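Local atomic coordinates of DUF3856 domain-containing protein (Chlorobium tepidum, PDB entry 2HR2), a protein that is of unknown function but has a TPR-like alpha-alpha superhelix fold, and so may serve as a scaffold for binding other proteins or peptides. Residues 9-14 and 53-58. Sequence-based numbering, arbitrary orientation.
Sequences VGAYLA and AGFDAF
The backbones of 9-14, on helix 4-24, and 53-58, on helix 52-69, come closest at Y12 and F55, whose CA atoms lie 8.9 Å apart. A single aromatic side chain, that of F55, reaches across to A11. F55 points toward the opposing helix, and with its CG anti to the backbone N (chi1 -173°) the ring extends away from its own helix until its outermost carbon reaches A11. There F55 CZ packs against A11 CB at 3.6 Å, a methyl whose small size is consistent with the ring lying beside the backbone. The carbonyl oxygen A11 O lies at the edge of the same ring and in its plane, 3.5 Å from F55 CZ, so it faces the ring's C-H rim rather than its pi cloud. Y12 adds a looser flank. Y12 CD1 comes 4.1 Å from F55 CE1, and the two rings, inclined by 27° with centroids 5.7 Å apart, are slid so far past each other that they scarcely overlap. The side-chain contact is apolar, apart from the edge-on carbonyl oxygen of A11, with F55 contributing most of the buried area and Y12 lying at its exposed margin. Replacing F55 with an alanine would probably open a gap between the helices and leave the A11 methyl and Y12 CD1 without their aromatic partner. F55 also packs edge-to-face with F50, just before its helix, and touches L15, one turn further along helix 4-24. In this TPR-like superhelix, helix 27-41 packs beside both segments, meeting A14 through R36 and A37 and D56 through M38 and S41, while Y86 of helix 73-90 contacts A53 and A57 of helix 52-69.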
# COMPACT_ATOMS: atom_id res chain seq x y z
N VAL A 9 0.84 4.03 20.78
CA VAL A 9 1.35 2.66 20.80
C VAL A 9 0.30 1.69 20.26
O VAL A 9 0.63 0.77 19.52
CB VAL A 9 1.82 2.24 22.21
CG1 VAL A 9 2.22 0.77 22.24
CG2 VAL A 9 2.98 3.10 22.66
N GLY A 10 -0.97 1.90 20.62
CA GLY A 10 -2.05 1.06 20.13
C GLY A 10 -2.12 1.02 18.61
O GLY A 10 -2.28 -0.05 18.02
N ALA A 11 -1.99 2.19 17.99
CA ALA A 11 -2.03 2.32 16.54
C ALA A 11 -0.81 1.68 15.89
O ALA A 11 -0.94 0.97 14.89
CB ALA A 11 -2.14 3.78 16.13
N TYR A 12 0.37 1.94 16.45
CA TYR A 12 1.61 1.33 15.94
C TYR A 12 1.58 -0.20 15.99
O TYR A 12 1.96 -0.85 15.03
CB TYR A 12 2.86 1.87 16.67
CG TYR A 12 3.56 3.00 15.93
CD1 TYR A 12 2.99 4.26 15.83
CD2 TYR A 12 4.80 2.79 15.35
CE1 TYR A 12 3.64 5.29 15.15
CE2 TYR A 12 5.46 3.80 14.67
CZ TYR A 12 4.88 5.05 14.58
OH TYR A 12 5.54 6.05 13.91
N LEU A 13 1.11 -0.76 17.10
CA LEU A 13 1.04 -2.22 17.23
C LEU A 13 -0.01 -2.83 16.30
O LEU A 13 0.18 -3.93 15.80
CB LEU A 13 0.78 -2.63 18.68
CG LEU A 13 1.90 -2.30 19.67
CD1 LEU A 13 1.49 -2.64 21.10
CD2 LEU A 13 3.18 -3.03 19.30
N ALA A 14 -1.11 -2.11 16.07
CA ALA A 14 -2.14 -2.58 15.16
C ALA A 14 -1.57 -2.67 13.74
O ALA A 14 -1.81 -3.65 13.03
CB ALA A 14 -3.35 -1.67 15.19
N ALA A 53 -0.70 12.25 8.47
CA ALA A 53 -0.66 12.11 7.02
C ALA A 53 0.14 10.88 6.59
O ALA A 53 -0.33 10.07 5.79
CB ALA A 53 -0.09 13.37 6.39
N GLY A 54 1.35 10.76 7.14
CA GLY A 54 2.22 9.64 6.85
C GLY A 54 1.69 8.32 7.38
O GLY A 54 1.72 7.32 6.68
N PHE A 55 1.20 8.33 8.62
CA PHE A 55 0.66 7.12 9.22
C PHE A 55 -0.55 6.60 8.45
O PHE A 55 -0.65 5.39 8.21
CB PHE A 55 0.30 7.36 10.68
CG PHE A 55 -0.10 6.12 11.41
CD1 PHE A 55 0.86 5.24 11.88
CD2 PHE A 55 -1.44 5.83 11.63
CE1 PHE A 55 0.50 4.09 12.56
CE2 PHE A 55 -1.81 4.68 12.30
CZ PHE A 55 -0.84 3.81 12.77
N ASP A 56 -1.46 7.49 8.08
CA ASP A 56 -2.64 7.09 7.30
C ASP A 56 -2.22 6.53 5.92
O ASP A 56 -2.84 5.58 5.42
CB ASP A 56 -3.63 8.25 7.15
CG ASP A 56 -4.35 8.60 8.46
OD1 ASP A 56 -4.47 7.72 9.34
OD2 ASP A 56 -4.82 9.75 8.60
N ALA A 57 -1.18 7.10 5.33
CA ALA A 57 -0.67 6.62 4.05
C ALA A 57 -0.16 5.18 4.16
O ALA A 57 -0.42 4.36 3.29
CB ALA A 57 0.44 7.52 3.54
N PHE A 58 0.55 4.90 5.24
CA PHE A 58 1.10 3.57 5.48
C PHE A 58 -0.04 2.57 5.67
O PHE A 58 0.01 1.46 5.13
CB PHE A 58 2.00 3.59 6.72
CG PHE A 58 3.34 4.27 6.53
CD1 PHE A 58 3.54 5.29 5.59
CD2 PHE A 58 4.40 3.94 7.36
CE1 PHE A 58 4.77 5.91 5.45
CE2 PHE A 58 5.63 4.55 7.23
CZ PHE A 58 5.82 5.54 6.28